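Local coordinates for protein bacteriocin (Pseudomonas syringae pv. tomato, PDB 4FZL) that probably kills competing bacteria by cleaving the peptidoglycan precursor lipid II, as a colicin M-like bacteriocin that binds calcium, at residues 145-150 and 169-174; 187-192 and 229-234; 139-144 and 178-183. One frame throughout, in Å; residues are numbered along the deposited sequence. Where two conformers were deposited one is given.

Contact 1: 145-150 and 169-174. With EDO (1,2-ethanediol), chain G; EDO (1,2-ethanediol), chain F; EDO (1,2-ethanediol), chain E.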
loop_
_atom_site.group_PDB
_atom_site.type_symbol
_atom_site.label_atom_id
_atom_site.label_comp_id
_atom_site.label_asym_id
_atom_site.label_seq_id
_atom_site.Cartn_x
_atom_site.Cartn_y
_atom_site.Cartn_z
ATOM N N SER A 145 3.015 -20.579 -25.461
ATOM C CA SER A 145 2.968 -19.335 -24.741
ATOM C C SER A 145 1.653 -19.174 -23.944
ATOM O O SER A 145 0.580 -19.713 -24.349
ATOM C CB SER A 145 3.146 -18.230 -25.773
ATOM O OG SER A 145 1.912 -17.950 -26.380
ATOM N N LEU A 146 1.735 -18.418 -22.852
ATOM C CA LEU A 146 0.553 -18.114 -21.995
ATOM C C LEU A 146 0.616 -16.615 -21.673
ATOM O O LEU A 146 1.661 -16.118 -21.271
ATOM C CB LEU A 146 0.670 -18.848 -20.681
ATOM C CG LEU A 146 -0.431 -18.591 -19.635
ATOM C CD1 LEU A 146 -1.604 -19.402 -20.114
ATOM C CD2 LEU A 146 -0.063 -19.025 -18.258
ATOM N N ASP A 147 -0.498 -15.911 -21.768
ATOM C CA ASP A 147 -0.522 -14.514 -21.393
ATOM C C ASP A 147 -1.955 -14.217 -21.036
ATOM O O ASP A 147 -2.734 -13.872 -21.926
ATOM C CB ASP A 147 0.051 -13.655 -22.533
ATOM C CG ASP A 147 0.467 -12.242 -22.135
ATOM O OD1 ASP A 147 0.153 -11.858 -20.978
ATOM O OD2 ASP A 147 1.156 -11.499 -22.952
ATOM N N VAL A 148 -2.310 -14.293 -19.766
ATOM C CA VAL A 148 -3.671 -14.075 -19.378
ATOM C C VAL A 148 -3.744 -13.214 -18.134
ATOM O O VAL A 148 -2.774 -13.091 -17.383
ATOM C CB VAL A 148 -4.364 -15.419 -19.134
ATOM C CG1 VAL A 148 -4.333 -16.251 -20.412
ATOM C CG2 VAL A 148 -3.687 -16.148 -17.976
ATOM N N ASN A 149 -4.897 -12.618 -17.923
ATOM C CA ASN A 149 -5.085 -11.728 -16.788
ATOM C C ASN A 149 -6.197 -12.263 -15.889
ATOM O O ASN A 149 -7.066 -13.039 -16.329
ATOM C CB ASN A 149 -5.516 -10.381 -17.285
ATOM C CG ASN A 149 -4.675 -9.841 -18.411
ATOM O OD1 ASN A 149 -5.252 -9.473 -19.560
ATOM N ND2 ASN A 149 -3.413 -9.847 -18.228
ATOM N N PHE A 150 -6.075 -11.946 -14.612
ATOM C CA PHE A 150 -7.040 -12.408 -13.601
ATOM C C PHE A 150 -7.197 -11.440 -12.423
ATOM O O PHE A 150 -6.206 -10.802 -12.021
ATOM C CB PHE A 150 -6.726 -13.833 -13.106
ATOM C CG PHE A 150 -5.385 -13.969 -12.459
ATOM C CD1 PHE A 150 -5.212 -13.979 -11.078
ATOM C CD2 PHE A 150 -4.280 -14.106 -13.263
ATOM C CE1 PHE A 150 -3.934 -14.140 -10.536
ATOM C CE2 PHE A 150 -3.011 -14.249 -12.729
ATOM C CZ PHE A 150 -2.831 -14.248 -11.363
ATOM N N THR A 169 -5.866 -6.483 -10.666
ATOM C CA THR A 169 -5.796 -7.418 -11.805
ATOM C C THR A 169 -4.310 -7.708 -11.987
ATOM O O THR A 169 -3.471 -6.814 -12.067
ATOM C CB THR A 169 -6.444 -6.835 -13.019
ATOM O OG1 THR A 169 -7.808 -6.377 -12.781
ATOM C CG2 THR A 169 -6.402 -7.815 -14.251
ATOM N N LEU A 170 -4.054 -8.991 -12.090
ATOM C CA LEU A 170 -2.736 -9.518 -12.362
ATOM C C LEU A 170 -2.647 -10.092 -13.754
ATOM O O LEU A 170 -3.679 -10.452 -14.394
ATOM C CB LEU A 170 -2.365 -10.593 -11.356
ATOM C CG LEU A 170 -2.297 -10.105 -9.904
ATOM C CD1 LEU A 170 -1.926 -11.235 -8.933
ATOM C CD2 LEU A 170 -1.266 -9.008 -9.757
ATOM N N ARG A 171 -1.411 -10.102 -14.258
ATOM C CA ARG A 171 -1.102 -10.729 -15.525
ATOM C C ARG A 171 -0.078 -11.829 -15.342
ATOM O O ARG A 171 0.923 -11.608 -14.688
ATOM C CB ARG A 171 -0.520 -9.698 -16.491
ATOM C CG ARG A 171 -0.053 -10.223 -17.831
ATOM C CD ARG A 171 0.461 -9.063 -18.620
ATOM N NE ARG A 171 0.964 -9.449 -19.915
ATOM C CZ ARG A 171 1.763 -8.677 -20.650
ATOM N NH1 ARG A 171 2.270 -7.552 -20.132
ATOM N NH2 ARG A 171 2.173 -9.101 -21.850
ATOM N N LEU A 172 -0.347 -13.021 -15.875
ATOM C CA LEU A 172 0.569 -14.146 -15.857
ATOM C C LEU A 172 1.040 -14.337 -17.276
ATOM O O LEU A 172 0.219 -14.612 -18.182
ATOM C CB LEU A 172 -0.126 -15.427 -15.358
ATOM C CG LEU A 172 0.782 -16.651 -15.185
ATOM C CD1 LEU A 172 1.911 -16.509 -14.142
ATOM C CD2 LEU A 172 -0.131 -17.874 -14.899
ATOM N N VAL A 173 2.356 -14.225 -17.488
ATOM C CA VAL A 173 2.880 -14.242 -18.839
ATOM C C VAL A 173 4.166 -15.090 -18.840
ATOM O O VAL A 173 5.063 -14.922 -17.983
ATOM C CB VAL A 173 3.123 -12.794 -19.382
ATOM C CG1 VAL A 173 3.939 -11.937 -18.409
ATOM C CG2 VAL A 173 3.808 -12.863 -20.726
ATOM N N GLY A 174 4.225 -16.021 -19.783
ATOM C CA GLY A 174 5.364 -16.881 -19.937
ATOM C C GLY A 174 5.106 -18.000 -20.899
ATOM O O GLY A 174 4.291 -17.902 -21.826
HETATM C C1 EDO G . -3.048 -15.867 -25.412
HETATM O O1 EDO G . -1.783 -15.193 -25.583
HETATM C C2 EDO G . -3.416 -16.278 -24.004
HETATM O O2 EDO G . -2.480 -17.161 -23.450
HETATM C C1 EDO F . 3.966 -5.433 -22.148
HETATM O O1 EDO F . 4.225 -4.031 -22.575
HETATM C C2 EDO F . 3.522 -6.154 -23.394
HETATM O O2 EDO F . 3.970 -7.492 -23.646
HETATM C C1 EDO E . 0.752 -5.700 -16.725
HETATM O O1 EDO E . 1.774 -5.919 -17.711
HETATM C C2 EDO E . 0.158 -4.351 -16.847
HETATM O O2 EDO E . 1.103 -3.319 -16.639
#
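D147 and R171 meet side-on on the face that also carries N149 and V173, carboxylate and guanidinium nearly coplanar, their planes 9° apart. R171 NE reaches D147 OD1 at 2.8 Å and R171 NH2 reaches D147 OD2 at 2.8 Å, each oxygen using its syn lone pair, so two almost straight bonds fix the rotation of both groups. They are diagonal neighbours: D147 pairs with V173 and R171 with N149, both non-hydrogen-bonded pairs. CG of D147 lies anti to the backbone N (chi1 -163°), while the extended arginine chain spans the offset. V173 CB packs 3.5 Å from D147 OD1, and N149 ND2 rests beside R171 CB and CG; an arginine suits this exposed side because its aliphatic stem packs while its head stays polar. R171 NH1 and the second N-H of R171 NH2 each donate to an ethanediol, probably from the crystallisation liquor.

The other face carries L146, V148, F150, L170 and L172, all apolar. L170 CB sits over one face of the F150 ring, 4.0 Å from its centroid, a CH-pi contact offset toward the rim, and L172 CB comes to the ring's edge. L172 CD2 meets L146 CD2 at 3.6 Å. Between the faces, six backbone hydrogen bonds join the pairs L146-G174, V148-L172 and F150-L170.

This antiparallel ladder joins strands 142-153 and 167-178 of the mixed sheet. Helix 129-135 lies against the apolar face, V131 touching F150 and L172 and V134 touching L146 and V148, while strand 184-197 continues the sheet beyond 167-178.

Contact 2: 187-192 and 229-234. With EDO (1,2-ethanediol), chain E.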
loop_
_atom_site.group_PDB
_atom_site.type_symbol
_atom_site.label_atom_id
_atom_site.label_comp_id
_atom_site.label_asym_id
_atom_site.label_seq_id
_atom_site.Cartn_x
_atom_site.Cartn_y
_atom_site.Cartn_z
ATOM N N SER A 187 6.967 -21.428 -16.791
ATOM C CA SER A 187 7.947 -20.466 -16.273
ATOM C C SER A 187 7.601 -19.107 -16.842
ATOM O O SER A 187 7.356 -18.948 -18.040
ATOM C CB SER A 187 9.403 -20.823 -16.643
ATOM O OG SER A 187 9.698 -20.558 -18.021
ATOM N N GLY A 188 7.552 -18.120 -15.973
ATOM C CA GLY A 188 7.245 -16.823 -16.400
ATOM C C GLY A 188 7.198 -15.840 -15.314
ATOM O O GLY A 188 7.991 -15.950 -14.405
ATOM N N GLU A 189 6.267 -14.891 -15.404
ATOM C CA GLU A 189 6.232 -13.744 -14.477
ATOM C C GLU A 189 4.776 -13.339 -14.213
ATOM O O GLU A 189 3.905 -13.517 -15.072
ATOM C CB GLU A 189 6.896 -12.506 -15.155
ATOM C CG GLU A 189 8.387 -12.569 -15.403
ATOM C CD GLU A 189 8.890 -11.304 -16.099
ATOM O OE1 GLU A 189 8.146 -10.734 -16.924
ATOM O OE2 GLU A 189 10.036 -10.882 -15.787
ATOM N N ILE A 190 4.550 -12.788 -13.040
ATOM C CA ILE A 190 3.347 -12.079 -12.665
ATOM C C ILE A 190 3.663 -10.575 -12.762
ATOM O O ILE A 190 4.686 -10.128 -12.202
ATOM C CB ILE A 190 2.832 -12.440 -11.240
ATOM C CG1 ILE A 190 2.265 -13.843 -11.197
ATOM C CG2 ILE A 190 1.762 -11.444 -10.701
ATOM C CD1 ILE A 190 2.176 -14.435 -9.828
ATOM N N ARG A 191 2.775 -9.826 -13.422
ATOM C CA ARG A 191 2.781 -8.364 -13.413
ATOM C C ARG A 191 1.415 -7.884 -12.953
ATOM O O ARG A 191 0.495 -8.694 -12.784
ATOM C CB ARG A 191 3.045 -7.811 -14.799
ATOM C CG ARG A 191 4.407 -8.235 -15.326
ATOM C CD ARG A 191 4.603 -7.875 -16.773
ATOM N NE ARG A 191 5.755 -8.584 -17.282
ATOM C CZ ARG A 191 6.163 -8.542 -18.536
ATOM N NH1 ARG A 191 5.478 -7.857 -19.443
ATOM N NH2 ARG A 191 7.241 -9.225 -18.879
ATOM N N ALA A 192 1.297 -6.565 -12.768
ATOM C CA ALA A 192 0.051 -5.993 -12.182
ATOM C C ALA A 192 -0.346 -4.786 -12.966
ATOM O O ALA A 192 0.507 -4.018 -13.368
ATOM C CB ALA A 192 0.301 -5.627 -10.728
ATOM N N PRO A 229 4.487 -1.324 -10.628
ATOM C CA PRO A 229 5.449 -1.737 -11.618
ATOM C C PRO A 229 6.228 -2.964 -11.196
ATOM O O PRO A 229 6.315 -3.226 -10.005
ATOM C CB PRO A 229 6.376 -0.495 -11.741
ATOM C CG PRO A 229 6.418 0.018 -10.300
ATOM C CD PRO A 229 4.966 -0.152 -9.853
ATOM N N GLY A 230 6.832 -3.672 -12.179
ATOM C CA GLY A 230 7.764 -4.750 -11.929
ATOM C C GLY A 230 7.155 -6.103 -12.253
ATOM O O GLY A 230 6.000 -6.228 -12.572
ATOM N N SER A 231 7.935 -7.132 -12.068
ATOM C CA SER A 231 7.477 -8.451 -12.285
ATOM C C SER A 231 8.006 -9.368 -11.225
ATOM O O SER A 231 9.066 -9.103 -10.661
ATOM C CB SER A 231 7.867 -8.870 -13.710
ATOM O OG SER A 231 9.289 -8.970 -13.775
ATOM N N LEU A 232 7.221 -10.401 -10.936
ATOM C CA LEU A 232 7.580 -11.428 -9.988
ATOM C C LEU A 232 7.762 -12.726 -10.775
ATOM O O LEU A 232 6.764 -13.293 -11.286
ATOM C CB LEU A 232 6.500 -11.650 -8.989
ATOM C CG LEU A 232 6.217 -10.443 -8.096
ATOM C CD1 LEU A 232 4.962 -10.728 -7.233
ATOM C CD2 LEU A 232 7.462 -10.090 -7.297
ATOM N N PRO A 233 9.030 -13.206 -10.878
ATOM C CA PRO A 233 9.182 -14.438 -11.605
ATOM C C PRO A 233 8.586 -15.559 -10.846
ATOM O O PRO A 233 8.704 -15.583 -9.606
ATOM C CB PRO A 233 10.701 -14.627 -11.755
ATOM C CG PRO A 233 11.333 -13.592 -10.931
ATOM C CD PRO A 233 10.298 -12.633 -10.427
ATOM N N VAL A 234 7.940 -16.477 -11.570
ATOM C CA VAL A 234 7.296 -17.659 -11.004
ATOM C C VAL A 234 7.405 -18.899 -11.873
ATOM O O VAL A 234 7.462 -18.792 -13.110
ATOM C CB VAL A 234 5.780 -17.451 -10.760
ATOM C CG1 VAL A 234 5.586 -16.354 -9.679
ATOM C CG2 VAL A 234 4.995 -17.139 -11.995
HETATM C C1 EDO E . 0.752 -5.700 -16.725
HETATM O O1 EDO E . 1.774 -5.919 -17.711
HETATM C C2 EDO E . 0.158 -4.351 -16.847
HETATM O O2 EDO E . 1.103 -3.319 -16.639
HETATM O O HOH W 1 3.639 -4.901 -12.913
#
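The guanidinium of R191 takes the carboxylate of E189 at its edge, in plane, while S231 CB, from the facing segment, comes obliquely, nearest R191 CG (3.9 Å). The setting is an antiparallel beta ladder, strand 187-192 against 232-234, in the mixed sheet of this colicin M-like fold. R191 NH2 and E189 OE1 form a salt bridge, R191 NH2 donating a hydrogen bond of 2.6 Å that is close to straight and meets the oxygen nearly along its C-O bond; a weak second bond comes from R191 NE. The two residues share one strand, two positions apart, which suits long opposite charges at a surface.

The other carboxylate oxygen, E189 OE2, lies 2.9 Å from S231 OG, a weak bond whose proton is not settled. OG of S231 stands between the backbone N and carbonyl carbon (chi1 67°), turned toward the glutamate. A serine suits the place because its short side chain can offer a hydroxyl to the carboxylate while its CB packs on E189 CD.

I190, L232 and V234 occupy the reverse face. I190 CD1 meets V234 CG1 at 3.9 Å, the two side chains crossing at about a right angle. These apolar residues suit a face on which L172 of strand 167-178 and I116 of helix 116-119 also pack.

Four backbone bonds join G188 to V234 and I190 to L232. P233 lacks an N-H, but it falls in a non-hydrogen-bonded pair with E189, where none is needed for the ladder. Toward G230, in the loop before the strand, a water joins the segments: it accepts from A192 N at 2.9 Å and lies 2.7 Å from G230 O, to which it probably donates.

Contact 3: 139-144 and 178-183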
loop_
_atom_site.group_PDB
_atom_site.type_symbol
_atom_site.label_atom_id
_atom_site.label_comp_id
_atom_site.label_asym_id
_atom_site.label_seq_id
_atom_site.Cartn_x
_atom_site.Cartn_y
_atom_site.Cartn_z
ATOM N N ARG A 139 -2.975 -27.721 -26.233
ATOM C CA ARG A 139 -1.565 -27.359 -26.393
ATOM C C ARG A 139 -0.685 -28.388 -27.046
ATOM O O ARG A 139 -0.783 -29.574 -26.736
ATOM C CB ARG A 139 -0.950 -27.067 -25.046
ATOM C CG ARG A 139 -0.789 -25.604 -24.840
ATOM C CD ARG A 139 -0.394 -25.362 -23.419
ATOM N NE ARG A 139 -1.278 -24.324 -22.887
ATOM C CZ ARG A 139 -1.195 -23.027 -23.191
ATOM N NH1 ARG A 139 -0.238 -22.584 -24.016
ATOM N NH2 ARG A 139 -2.074 -22.180 -22.662
ATOM N N PRO A 140 0.250 -27.920 -27.895
ATOM C CA PRO A 140 1.233 -28.857 -28.416
ATOM C C PRO A 140 2.154 -29.373 -27.311
ATOM O O PRO A 140 2.397 -28.669 -26.324
ATOM C CB PRO A 140 2.013 -28.021 -29.443
ATOM C CG PRO A 140 1.836 -26.592 -29.026
ATOM C CD PRO A 140 0.527 -26.515 -28.285
ATOM N N VAL A 141 2.631 -30.602 -27.475
ATOM C CA VAL A 141 3.775 -31.075 -26.719
ATOM C C VAL A 141 4.902 -30.133 -27.129
ATOM O O VAL A 141 4.906 -29.614 -28.255
ATOM C CB VAL A 141 4.108 -32.541 -27.087
ATOM C CG1 VAL A 141 5.460 -32.993 -26.515
ATOM C CG2 VAL A 141 2.980 -33.445 -26.621
ATOM N N GLY A 142 5.833 -29.885 -26.217
ATOM C CA GLY A 142 6.868 -28.888 -26.424
ATOM C C GLY A 142 6.474 -27.575 -25.758
ATOM O O GLY A 142 5.716 -27.556 -24.780
ATOM N N THR A 143 6.979 -26.479 -26.323
ATOM C CA THR A 143 6.807 -25.153 -25.790
ATOM C C THR A 143 5.632 -24.427 -26.401
ATOM O O THR A 143 5.402 -24.528 -27.595
ATOM C CB THR A 143 8.080 -24.315 -26.007
ATOM O OG1 THR A 143 9.077 -24.745 -25.069
ATOM C CG2 THR A 143 7.804 -22.811 -25.799
ATOM N N SER A 144 4.905 -23.678 -25.556
ATOM C CA SER A 144 3.894 -22.742 -26.031
ATOM C C SER A 144 3.760 -21.585 -25.060
ATOM O O SER A 144 4.230 -21.648 -23.946
ATOM C CB SER A 144 2.513 -23.398 -26.212
ATOM O OG SER A 144 2.091 -24.008 -25.012
ATOM N N LYS A 178 5.423 -28.756 -22.216
ATOM C CA LYS A 178 4.614 -29.930 -21.931
ATOM C C LYS A 178 5.173 -31.179 -22.640
ATOM O O LYS A 178 5.682 -31.072 -23.752
ATOM C CB LYS A 178 3.174 -29.693 -22.393
ATOM C CG LYS A 178 2.226 -30.809 -21.986
ATOM C CD LYS A 178 0.799 -30.593 -22.466
ATOM C CE LYS A 178 0.764 -29.949 -23.836
ATOM N NZ LYS A 178 -0.572 -30.026 -24.527
ATOM N N ASN A 179 5.049 -32.319 -21.945
ATOM C CA ASN A 179 5.320 -33.712 -22.401
ATOM C C ASN A 179 4.335 -34.319 -23.393
ATOM O O ASN A 179 3.205 -33.847 -23.529
ATOM C CB ASN A 179 5.203 -34.654 -21.183
ATOM C CG ASN A 179 6.515 -35.009 -20.579
ATOM O OD1 ASN A 179 7.574 -34.655 -21.094
ATOM N ND2 ASN A 179 6.459 -35.739 -19.470
ATOM N N ALA A 180 4.729 -35.426 -24.020
ATOM C CA ALA A 180 3.727 -36.295 -24.658
ATOM C C ALA A 180 2.899 -37.049 -23.574
ATOM O O ALA A 180 1.775 -37.485 -23.844
ATOM C CB ALA A 180 4.354 -37.244 -25.699
ATOM N N SER A 181 3.446 -37.186 -22.359
ATOM C CA SER A 181 2.667 -37.616 -21.173
ATOM C C SER A 181 1.457 -36.731 -20.873
ATOM O O SER A 181 0.355 -37.236 -20.668
ATOM C CB SER A 181 3.538 -37.636 -19.907
ATOM O OG SER A 181 4.512 -38.661 -19.944
ATOM N N GLY A 182 1.682 -35.417 -20.833
ATOM C CA GLY A 182 0.689 -34.444 -20.364
ATOM C C GLY A 182 1.187 -33.774 -19.090
ATOM O O GLY A 182 0.451 -33.048 -18.447
ATOM N N ALA A 183 2.436 -34.036 -18.705
ATOM C CA ALA A 183 3.086 -33.284 -17.631
ATOM C C ALA A 183 3.612 -31.918 -18.145
ATOM O O ALA A 183 4.209 -31.855 -19.227
ATOM C CB ALA A 183 4.220 -34.096 -17.060
#
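A single antiparallel bridge, G142 with K178, makes this surface contact at the far tip of the sheet, where strand 142-153 begins and the turn between strands 167-178 and 184-197 starts. It lies at the outer end of the antiparallel ladder between strands 142-153 and 167-178, in the beta sheet of this colicin M-like fold. G142 N donates to K178 O at 2.7 Å, nearly straight, and K178 N donates back to G142 O at 2.8 Å, the usual two bonds of a hydrogen-bonded pair. G142 suits its place for a backbone reason: at its phi and psi (97° and -152°) a CB would press on the preceding carbonyl oxygen.

V141 supplies the side-chain packing next to the bridge. Both methyls rest on the backbone of 178-180: V141 CG1 lies 3.4 Å from K178 O, while V141 CG2 faces N179 O and A180 CA, with A180 CB 4.1 Å from V141 CG2. A short branched side chain can rest on this backbone, and A180 offers only a methyl to the contact.

K178 leaves the bridge with CG anti to its backbone N (chi1 -173°), then bends at chi3. In the model K178 CE lies 3.2 Å from P140 O, but the end of the lysine is doubtful because its amine clashes with R139 O.

D177, which binds magnesium in a structure of this protein, directly precedes K178, although no magnesium is bound here. R139 turns the other way, toward helix 129-135, where its NE and NH2 reach the carbonyls of I135 and V134. Within its own segment, R139 NH1 donates to S144 OG at 2.9 Å, the hydroxyl oxygen lying close to the guanidinium plane.

All three contacts belong to one mixed sheet. Contact 1 runs along the middle of strands 142-153 and 167-178; contact 3 reaches the outer end of the same strand pair and adds the adjoining loop and turn. Contact 2 adds strands 184-197 and 232-238 and adjoins contact 1 directly, through backbone bonds such as R171 N to R191 O at 2.8 Å. Contact 1 is partly buried and contacts 2 and 3 are at the surface, although contact 2 also has one apolar face. Charge chemistry differs: an ion pair across strands in contact 1, one within a strand in contact 2, and mainly backbone bonding in contact 3. R139 NH1 ties contact 3 to S145 O of contact 1.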